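Local coordinates for WbbM protein (Klebsiella pneumoniae, PDB 6U4B) that probably works as a trimeric, bifunctional O-antigen polymerase that joins two glycosyltransferase modules in one chain, at residues V431-M436 / N526-N531; D469-A474 / L505-M510; D66-N71 / H85-K90. One frame throughout, in Å; residues are numbered along the deposited sequence.

Contact 1 (V431-M436 / N526-N531); sequences VKDIVM and NVYHGN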
loop_
_atom_site.group_PDB
_atom_site.type_symbol
_atom_site.label_atom_id
_atom_site.label_comp_id
_atom_site.label_asym_id
_atom_site.label_seq_id
_atom_site.Cartn_x
_atom_site.Cartn_y
_atom_site.Cartn_z
ATOM N N VAL A 431 0.784 10.809 -32.097
ATOM C CA VAL A 431 -0.414 11.608 -31.871
ATOM C C VAL A 431 -0.201 12.991 -32.467
ATOM O O VAL A 431 0.855 13.607 -32.268
ATOM C CB VAL A 431 -0.750 11.698 -30.374
ATOM C CG1 VAL A 431 -2.025 12.504 -30.168
ATOM C CG2 VAL A 431 -0.888 10.303 -29.783
ATOM N N LYS A 432 -1.202 13.474 -33.203
ATOM C CA LYS A 432 -1.161 14.819 -33.756
ATOM C C LYS A 432 -0.993 15.848 -32.645
ATOM O O LYS A 432 -1.666 15.791 -31.613
ATOM C CB LYS A 432 -2.439 15.089 -34.549
ATOM C CG LYS A 432 -2.476 16.416 -35.285
ATOM C CD LYS A 432 -3.910 16.762 -35.664
ATOM C CE LYS A 432 -3.988 18.016 -36.512
ATOM N NZ LYS A 432 -3.174 19.129 -35.951
ATOM N N ASP A 433 -0.081 16.792 -32.859
ATOM C CA ASP A 433 0.277 17.790 -31.850
ATOM C C ASP A 433 -0.725 18.939 -31.928
ATOM O O ASP A 433 -0.647 19.788 -32.821
ATOM C CB ASP A 433 1.707 18.273 -32.075
ATOM C CG ASP A 433 2.247 19.097 -30.915
ATOM O OD1 ASP A 433 1.447 19.640 -30.124
ATOM O OD2 ASP A 433 3.488 19.205 -30.803
ATOM N N ILE A 434 -1.661 18.986 -30.978
ATOM C CA ILE A 434 -2.638 20.072 -30.985
ATOM C C ILE A 434 -2.054 21.368 -30.439
ATOM O O ILE A 434 -2.590 22.447 -30.724
ATOM C CB ILE A 434 -3.910 19.696 -30.205
ATOM C CG1 ILE A 434 -3.627 19.598 -28.706
ATOM C CG2 ILE A 434 -4.490 18.389 -30.729
ATOM C CD1 ILE A 434 -4.857 19.274 -27.885
ATOM N N VAL A 435 -0.966 21.304 -29.668
ATOM C CA VAL A 435 -0.303 22.532 -29.239
ATOM C C VAL A 435 0.348 23.221 -30.430
ATOM O O VAL A 435 0.227 24.442 -30.601
ATOM C CB VAL A 435 0.718 22.242 -28.124
ATOM C CG1 VAL A 435 1.499 23.503 -27.790
ATOM C CG2 VAL A 435 0.017 21.713 -26.887
ATOM N N MET A 436 1.044 22.456 -31.275
ATOM C CA MET A 436 1.556 23.023 -32.517
ATOM C C MET A 436 0.419 23.487 -33.416
ATOM O O MET A 436 0.557 24.492 -34.123
ATOM C CB MET A 436 2.434 22.003 -33.244
ATOM C CG MET A 436 2.981 22.488 -34.585
ATOM S SD MET A 436 4.068 23.920 -34.441
ATOM C CE MET A 436 5.506 23.180 -33.666
ATOM N N ASN A 526 -2.117 10.615 -25.810
ATOM C CA ASN A 526 -1.184 11.678 -25.452
ATOM C C ASN A 526 -1.949 12.886 -24.925
ATOM O O ASN A 526 -1.989 13.935 -25.573
ATOM C CB ASN A 526 -0.323 12.068 -26.657
ATOM C CG ASN A 526 0.933 12.820 -26.258
ATOM O OD1 ASN A 526 0.990 13.451 -25.203
ATOM N ND2 ASN A 526 1.951 12.756 -27.108
ATOM N N VAL A 527 -2.546 12.752 -23.745
ATOM C CA VAL A 527 -3.420 13.779 -23.192
ATOM C C VAL A 527 -2.585 14.701 -22.309
ATOM O O VAL A 527 -2.062 14.281 -21.274
ATOM C CB VAL A 527 -4.583 13.159 -22.408
ATOM C CG1 VAL A 527 -5.481 14.246 -21.826
ATOM C CG2 VAL A 527 -5.385 12.228 -23.307
ATOM N N TYR A 528 -2.458 15.961 -22.721
ATOM C CA TYR A 528 -1.832 16.957 -21.864
ATOM C C TYR A 528 -2.639 17.123 -20.583
ATOM O O TYR A 528 -3.872 17.184 -20.611
ATOM C CB TYR A 528 -1.734 18.305 -22.579
ATOM C CG TYR A 528 -0.822 18.334 -23.784
ATOM C CD1 TYR A 528 -1.337 18.232 -25.069
ATOM C CD2 TYR A 528 0.551 18.487 -23.638
ATOM C CE1 TYR A 528 -0.514 18.269 -26.174
ATOM C CE2 TYR A 528 1.386 18.526 -24.738
ATOM C CZ TYR A 528 0.847 18.417 -26.003
ATOM O OH TYR A 528 1.671 18.456 -27.105
ATOM N N HIS A 529 -1.940 17.196 -19.452
ATOM C CA HIS A 529 -2.624 17.449 -18.192
ATOM C C HIS A 529 -3.044 18.905 -18.039
ATOM O O HIS A 529 -3.840 19.211 -17.145
ATOM C CB HIS A 529 -1.742 17.027 -17.012
ATOM C CG HIS A 529 -0.611 17.964 -16.728
ATOM N ND1 HIS A 529 0.281 18.373 -17.695
ATOM C CD2 HIS A 529 -0.219 18.564 -15.579
ATOM C CE1 HIS A 529 1.169 19.189 -17.156
ATOM N NE2 HIS A 529 0.889 19.321 -15.873
ATOM N N GLY A 530 -2.536 19.801 -18.885
ATOM C CA GLY A 530 -2.985 21.176 -18.918
ATOM C C GLY A 530 -2.198 22.150 -18.068
ATOM O O GLY A 530 -2.575 23.328 -18.007
ATOM N N ASN A 531 -1.125 21.706 -17.422
ATOM C CA ASN A 531 -0.317 22.544 -16.516
ATOM C C ASN A 531 -1.248 23.065 -15.417
ATOM O O ASN A 531 -2.146 22.335 -14.968
ATOM C CB ASN A 531 0.410 23.621 -17.300
ATOM C CG ASN A 531 1.831 23.231 -17.648
ATOM O OD1 ASN A 531 2.684 23.109 -16.769
ATOM N ND2 ASN A 531 2.098 23.045 -18.936
HETATM O O HOH W 1 2.554 11.289 -29.846
#

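Contact 2 (D469-A474 / L505-M510); sequences DEYFQA and LDQDIM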
loop_
_atom_site.group_PDB
_atom_site.type_symbol
_atom_site.label_atom_id
_atom_site.label_comp_id
_atom_site.label_asym_id
_atom_site.label_seq_id
_atom_site.Cartn_x
_atom_site.Cartn_y
_atom_site.Cartn_z
ATOM N N ASP A 469 -0.490 20.784 -40.762
ATOM C CA ASP A 469 -1.459 20.205 -39.844
ATOM C C ASP A 469 -1.108 18.777 -39.443
ATOM O O ASP A 469 -1.668 18.267 -38.470
ATOM C CB ASP A 469 -2.849 20.262 -40.478
ATOM C CG ASP A 469 -3.957 20.039 -39.475
ATOM O OD1 ASP A 469 -4.571 18.952 -39.495
ATOM O OD2 ASP A 469 -4.202 20.948 -38.652
ATOM N N GLU A 470 -0.191 18.126 -40.155
ATOM C CA GLU A 470 0.196 16.757 -39.841
ATOM C C GLU A 470 1.344 16.682 -38.840
ATOM O O GLU A 470 1.919 15.606 -38.648
ATOM C CB GLU A 470 0.560 16.006 -41.124
ATOM C CG GLU A 470 -0.643 15.706 -42.011
ATOM C CD GLU A 470 -0.251 15.105 -43.344
ATOM O OE1 GLU A 470 0.959 14.908 -43.571
ATOM O OE2 GLU A 470 -1.153 14.834 -44.168
ATOM N N TYR A 471 1.678 17.797 -38.198
ATOM C CA TYR A 471 2.735 17.817 -37.198
ATOM C C TYR A 471 2.335 16.963 -35.999
ATOM O O TYR A 471 1.267 17.163 -35.412
ATOM C CB TYR A 471 3.003 19.256 -36.766
ATOM C CG TYR A 471 4.247 19.455 -35.934
ATOM C CD1 TYR A 471 4.227 19.268 -34.556
ATOM C CD2 TYR A 471 5.442 19.849 -36.525
ATOM C CE1 TYR A 471 5.360 19.461 -33.793
ATOM C CE2 TYR A 471 6.581 20.042 -35.774
ATOM C CZ TYR A 471 6.538 19.848 -34.409
ATOM O OH TYR A 471 7.674 20.042 -33.661
ATOM N N PHE A 472 3.188 16.008 -35.634
ATOM C CA PHE A 472 2.889 15.062 -34.569
ATOM C C PHE A 472 3.743 15.341 -33.339
ATOM O O PHE A 472 4.859 15.861 -33.438
ATOM C CB PHE A 472 3.107 13.613 -35.031
ATOM C CG PHE A 472 4.547 13.269 -35.318
ATOM C CD1 PHE A 472 5.398 12.858 -34.301
ATOM C CD2 PHE A 472 5.044 13.337 -36.610
ATOM C CE1 PHE A 472 6.717 12.539 -34.563
ATOM C CE2 PHE A 472 6.361 13.016 -36.878
ATOM C CZ PHE A 472 7.198 12.618 -35.855
ATOM N N GLN A 473 3.211 14.968 -32.178
ATOM C CA GLN A 473 3.896 15.153 -30.909
ATOM C C GLN A 473 4.793 13.953 -30.618
ATOM O O GLN A 473 4.413 12.805 -30.868
ATOM C CB GLN A 473 2.879 15.349 -29.784
ATOM C CG GLN A 473 3.290 16.375 -28.746
ATOM C CD GLN A 473 4.233 15.810 -27.707
ATOM O OE1 GLN A 473 4.036 14.699 -27.214
ATOM N NE2 GLN A 473 5.266 16.572 -27.367
ATOM N N ALA A 474 5.985 14.224 -30.089
ATOM C CA ALA A 474 7.011 13.205 -29.905
ATOM C C ALA A 474 6.981 12.553 -28.526
ATOM O O ALA A 474 7.889 11.779 -28.204
ATOM C CB ALA A 474 8.400 13.802 -30.155
ATOM N N LEU A 505 13.897 20.954 -31.724
ATOM C CA LEU A 505 14.991 19.977 -31.605
ATOM C C LEU A 505 14.597 18.692 -32.332
ATOM O O LEU A 505 14.152 18.764 -33.490
ATOM C CB LEU A 505 15.326 19.823 -30.125
ATOM C CG LEU A 505 15.466 21.109 -29.308
ATOM C CD1 LEU A 505 15.693 20.785 -27.840
ATOM C CD2 LEU A 505 16.587 21.987 -29.845
ATOM N N ASP A 506 14.726 17.517 -31.707
ATOM C CA ASP A 506 14.491 16.257 -32.403
ATOM C C ASP A 506 13.034 16.068 -32.799
ATOM O O ASP A 506 12.756 15.311 -33.737
ATOM C CB ASP A 506 14.951 15.082 -31.540
ATOM C CG ASP A 506 14.232 15.021 -30.204
ATOM O OD1 ASP A 506 14.027 16.087 -29.584
ATOM O OD2 ASP A 506 13.870 13.907 -29.774
ATOM N N GLN A 507 12.097 16.720 -32.106
ATOM C CA GLN A 507 10.707 16.664 -32.548
ATOM C C GLN A 507 10.559 17.271 -33.937
ATOM O O GLN A 507 9.839 16.732 -34.786
ATOM C CB GLN A 507 9.792 17.374 -31.546
ATOM C CG GLN A 507 8.307 17.245 -31.885
ATOM C CD GLN A 507 7.397 17.780 -30.791
ATOM O OE1 GLN A 507 6.926 17.028 -29.940
ATOM N NE2 GLN A 507 7.144 19.083 -30.813
ATOM N N ASP A 508 11.248 18.387 -34.190
ATOM C CA ASP A 508 11.235 18.985 -35.523
ATOM C C ASP A 508 11.967 18.109 -36.529
ATOM O O ASP A 508 11.520 17.961 -37.672
ATOM C CB ASP A 508 11.860 20.379 -35.482
ATOM C CG ASP A 508 10.918 21.430 -34.931
ATOM O OD1 ASP A 508 9.719 21.126 -34.759
ATOM O OD2 ASP A 508 11.383 22.563 -34.677
ATOM N N ILE A 509 13.100 17.527 -36.124
ATOM C CA ILE A 509 13.868 16.673 -37.023
ATOM C C ILE A 509 13.034 15.476 -37.460
ATOM O O ILE A 509 13.004 15.119 -38.644
ATOM C CB ILE A 509 15.178 16.230 -36.344
ATOM C CG1 ILE A 509 16.109 17.428 -36.152
ATOM C CG2 ILE A 509 15.862 15.137 -37.154
ATOM C CD1 ILE A 509 17.357 17.114 -35.362
ATOM N N MET A 510 12.333 14.848 -36.513
ATOM C CA MET A 510 11.534 13.673 -36.842
ATOM C C MET A 510 10.293 14.039 -37.645
ATOM O O MET A 510 9.875 13.265 -38.513
ATOM C CB MET A 510 11.150 12.923 -35.562
ATOM C CG MET A 510 12.335 12.256 -34.871
ATOM S SD MET A 510 11.867 11.275 -33.429
ATOM C CE MET A 510 11.393 12.565 -32.278
#

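Contact 3 (D66-N71 / H85-K90); sequences DDTGDN and HYWVWK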
loop_
_atom_site.group_PDB
_atom_site.type_symbol
_atom_site.label_atom_id
_atom_site.label_comp_id
_atom_site.label_asym_id
_atom_site.label_seq_id
_atom_site.Cartn_x
_atom_site.Cartn_y
_atom_site.Cartn_z
ATOM N N ASP A 66 30.266 -11.448 -17.788
ATOM C CA ASP A 66 31.070 -12.476 -17.143
ATOM C C ASP A 66 30.407 -13.021 -15.880
ATOM O O ASP A 66 31.091 -13.622 -15.046
ATOM C CB ASP A 66 32.455 -11.922 -16.798
ATOM C CG ASP A 66 32.386 -10.742 -15.844
ATOM O OD1 ASP A 66 31.273 -10.217 -15.620
ATOM O OD2 ASP A 66 33.436 -10.339 -15.310
ATOM N N ASP A 67 29.092 -12.825 -15.722
ATOM C CA ASP A 67 28.415 -13.080 -14.455
ATOM C C ASP A 67 27.349 -14.166 -14.557
ATOM O O ASP A 67 26.413 -14.179 -13.751
ATOM C CB ASP A 67 27.799 -11.785 -13.916
ATOM C CG ASP A 67 26.784 -11.187 -14.866
ATOM O OD1 ASP A 67 26.852 -11.488 -16.079
ATOM O OD2 ASP A 67 25.921 -10.410 -14.405
ATOM N N THR A 68 27.465 -15.076 -15.519
ATOM C CA THR A 68 26.548 -16.198 -15.629
ATOM C C THR A 68 27.273 -17.491 -15.284
ATOM O O THR A 68 28.492 -17.602 -15.448
ATOM C CB THR A 68 25.942 -16.293 -17.031
ATOM O OG1 THR A 68 26.988 -16.284 -18.010
ATOM C CG2 THR A 68 24.985 -15.126 -17.283
ATOM N N GLY A 69 26.509 -18.461 -14.790
ATOM C CA GLY A 69 27.091 -19.713 -14.353
ATOM C C GLY A 69 28.135 -19.499 -13.271
ATOM O O GLY A 69 28.056 -18.576 -12.455
ATOM N N ASP A 70 29.138 -20.375 -13.271
ATOM C CA ASP A 70 30.249 -20.295 -12.325
ATOM C C ASP A 70 31.149 -19.124 -12.711
ATOM O O ASP A 70 31.783 -19.143 -13.770
ATOM C CB ASP A 70 31.015 -21.615 -12.330
ATOM C CG ASP A 70 32.115 -21.664 -11.290
ATOM O OD1 ASP A 70 32.257 -20.704 -10.501
ATOM O OD2 ASP A 70 32.841 -22.680 -11.262
ATOM N N ASN A 71 31.219 -18.107 -11.852
ATOM C CA ASN A 71 31.855 -16.853 -12.228
ATOM C C ASN A 71 32.343 -16.124 -10.986
ATOM O O ASN A 71 31.920 -16.412 -9.864
ATOM C CB ASN A 71 30.889 -15.956 -13.005
ATOM C CG ASN A 71 29.806 -15.369 -12.119
ATOM O OD1 ASN A 71 29.958 -14.273 -11.578
ATOM N ND2 ASN A 71 28.711 -16.101 -11.958
ATOM N N HIS A 85 38.741 -14.379 -17.968
ATOM C CA HIS A 85 39.483 -15.634 -17.989
ATOM C C HIS A 85 38.752 -16.714 -17.199
ATOM O O HIS A 85 38.505 -17.814 -17.708
ATOM C CB HIS A 85 40.891 -15.392 -17.428
ATOM C CG HIS A 85 41.768 -16.608 -17.390
ATOM N ND1 HIS A 85 43.094 -16.547 -17.018
ATOM C CD2 HIS A 85 41.517 -17.908 -17.670
ATOM C CE1 HIS A 85 43.621 -17.756 -17.072
ATOM N NE2 HIS A 85 42.685 -18.601 -17.463
ATOM N N TYR A 86 38.382 -16.405 -15.953
ATOM C CA TYR A 86 37.703 -17.384 -15.108
ATOM C C TYR A 86 36.392 -17.841 -15.737
ATOM O O TYR A 86 36.093 -19.041 -15.771
ATOM C CB TYR A 86 37.453 -16.792 -13.719
ATOM C CG TYR A 86 36.802 -17.752 -12.747
ATOM C CD1 TYR A 86 35.419 -17.860 -12.661
ATOM C CD2 TYR A 86 37.574 -18.553 -11.912
ATOM C CE1 TYR A 86 34.824 -18.739 -11.778
ATOM C CE2 TYR A 86 36.986 -19.433 -11.025
ATOM C CZ TYR A 86 35.614 -19.522 -10.961
ATOM O OH TYR A 86 35.027 -20.401 -10.079
ATOM N N TRP A 87 35.598 -16.893 -16.246
ATOM C CA TRP A 87 34.283 -17.235 -16.783
ATOM C C TRP A 87 34.396 -18.146 -17.998
ATOM O O TRP A 87 33.626 -19.105 -18.135
ATOM C CB TRP A 87 33.511 -15.964 -17.139
ATOM C CG TRP A 87 32.142 -16.241 -17.687
ATOM C CD1 TRP A 87 30.990 -16.405 -16.973
ATOM C CD2 TRP A 87 31.784 -16.391 -19.066
ATOM N NE1 TRP A 87 29.938 -16.647 -17.822
ATOM C CE2 TRP A 87 30.398 -16.643 -19.112
ATOM C CE3 TRP A 87 32.501 -16.335 -20.266
ATOM C CZ2 TRP A 87 29.714 -16.839 -20.311
ATOM C CZ3 TRP A 87 31.821 -16.530 -21.455
ATOM C CH2 TRP A 87 30.442 -16.779 -21.468
ATOM N N VAL A 88 35.346 -17.862 -18.893
ATOM C CA VAL A 88 35.557 -18.729 -20.049
ATOM C C VAL A 88 36.027 -20.105 -19.598
ATOM O O VAL A 88 35.567 -21.137 -20.106
ATOM C CB VAL A 88 36.559 -18.080 -21.024
ATOM C CG1 VAL A 88 36.904 -19.040 -22.149
ATOM C CG2 VAL A 88 36.000 -16.781 -21.583
ATOM N N TRP A 89 36.942 -20.138 -18.626
ATOM C CA TRP A 89 37.475 -21.397 -18.117
ATOM C C TRP A 89 36.367 -22.306 -17.596
ATOM O O TRP A 89 36.356 -23.509 -17.882
ATOM C CB TRP A 89 38.498 -21.101 -17.018
ATOM C CG TRP A 89 39.004 -22.292 -16.262
ATOM C CD1 TRP A 89 39.227 -23.546 -16.750
ATOM C CD2 TRP A 89 39.352 -22.333 -14.873
ATOM N NE1 TRP A 89 39.694 -24.366 -15.749
ATOM C CE2 TRP A 89 39.779 -23.644 -14.588
ATOM C CE3 TRP A 89 39.343 -21.387 -13.842
ATOM C CZ2 TRP A 89 40.194 -24.034 -13.314
ATOM C CZ3 TRP A 89 39.755 -21.775 -12.579
ATOM C CH2 TRP A 89 40.175 -23.086 -12.327
ATOM N N LYS A 90 35.418 -21.748 -16.847
ATOM C CA LYS A 90 34.420 -22.557 -16.158
ATOM C C LYS A 90 33.164 -22.826 -16.978
ATOM O O LYS A 90 32.459 -23.801 -16.694
ATOM C CB LYS A 90 34.011 -21.883 -14.844
ATOM C CG LYS A 90 35.104 -21.857 -13.798
ATOM C CD LYS A 90 35.577 -23.266 -13.476
ATOM C CE LYS A 90 36.541 -23.269 -12.304
ATOM N NZ LYS A 90 37.031 -24.642 -12.001
#

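Contact 1 (V431-M436 / N526-N531)
Y528 reaches across to the loop and first helical turn of 433-436, and its ring carries most of the contact. From CB, CG is set anti to the carbonyl carbon (chi1 -66°), which sends the ring toward V435. CD1 lies at the fringe of the V435 methyl CG2; CE1 is closer, 3.6 Å from V435 CG2, and also touches I434 CG1 at 4.2 Å. CZ comes within 3.5 Å of V435 CG2, a CH-pi contact over one ring face. At the tip, OH gives a weak hydrogen bond of 3.3 Å to D433 OD1, which lies near the ring plane. D433 is the N-cap of helix 434-441, and its OD1 takes M436 N at 3.1 Å from above the carboxylate plane and V435 N weakly. Both segments belong to the glycosyltransferase family 8 part of the chain, and the N526 side chain lies about 7 Å from the bound magnesium. V431 CG2 packs on N526 CB at 3.6 Å, and a water accepts from both V431 N and N526 ND2. N526 ND2 also bonds Q473, while N526 OD1 bonds ND1 of H560, a magnesium ligand, which puts N526 in the second shell.

Contact 2 (D469-A474 / L505-M510)
Q507 is the first residue of helix 505-513 to meet 469-474, and it covers the most surface. Its CG stands anti to the backbone N (chi1 -175°) and the chain runs on extended, laying the amide between Y471 and A474. CG itself rests 3.9 Å from A474 CB. Both amide ends are then used. NE2 donates to Y471 OH at 3.1 Å, with the hydroxyl tilted 21° out of the amide plane, and OE1 accepts from A474 N at 3.0 Å in a fairly straight bond. The amide stands almost perpendicular to the Y471 ring and meets it at the edge. With both ends engaged, the rotation of the amide is fixed, and a buried backbone N-H is satisfied where the chain turns a corner at A474.

D508 follows. It starts out away from 469-474, yet OD1 comes back to accept from Y471 OH at 2.6 Å, nearly along the carboxylate C-O axis. The tyrosine hydroxyl thus donates to D508 while accepting from Q507. The other carboxylate oxygen, OD2, is bonded to F504 N and Y458 OH, so both carboxylate oxygens of D508 are held.

One turn on from Q507, M510 closes the apolar end: its CB lies 4.0 Å from F472 CZ, and its methyl CE is 3.9 Å from A474 CB. The F472 ring presents an edge to M510 O.

This is a helix packed against a short strand of a mixed sheet, where 472-473 pairs antiparallel with 428-432, consistent with the GT-A fold of family 8 glycosyltransferases. The magnesium ion held by D406, D408 and H560 lies about 6 Å from the Q473 side chain.

Contact 3 (D66-N71 / H85-K90)
In the DUF4422 part of the chain, the irregular loop 66-71, which follows strand 47-51, lies against helix 82-91, meeting it mainly through W87 and Y86. The W87 indole points into the curve of the loop. Its NE1 donates to T68 OG1 at 3.0 Å, the hydroxyl lying 17° out of the ring plane, and more weakly to T68 O at 2.9 Å; both oxygens of one residue thus share a single N-H. D66 CA sits over a face of the five-membered ring, 4.1 Å from its centroid, a CH-pi contact, while N71 CB meets the ring edge at CD1.

Strand 47-51 touches W87 through L50, so the indole bridges loop and sheet in this surface contact. The D66 carboxylate is turned to other partners, which ties the D66 end of this segment to the N-H groups of G53 and K54, just after strand 47-51, and to S73 and T83.

Toward the other end, D70 has CG anti to its N, which carries OD1 to Y86 OH; the hydroxyl donates at 2.8 Å on the syn side but 35° out of the carboxylate plane, the carboxylate and ring planes being 81° apart. N71 CA lies at the ring edge, 3.5 Å from Y86 CE1. D70 OD2 rests on the aliphatic stem of K90, 3.5 Å from its CG, with the ammonium NZ farther off at 4.7 Å.

In the fold
Contacts 1 and 2 are buried in the family 8 part, with centres 12 Å apart. Each has one segment in the same sheet, where strands 428-432 and 472-473 run side by side and V431 O meets Q473 N, while 527-528 lies in a small second sheet. Q473 touches both contacts, close to the magnesium site. Contact 1 relies on methyl-to-ring packing and one weak hydroxyl-carboxylate bond; contact 2 is the more polar, fixing a helix to the sheet through amide, hydroxyl and carboxylate. Contact 3 lies on the surface of the DUF4422 part, about 50 Å from contact 1 between centres, and ties a loop to a helix with indole and tyrosine donors, well away from the metal.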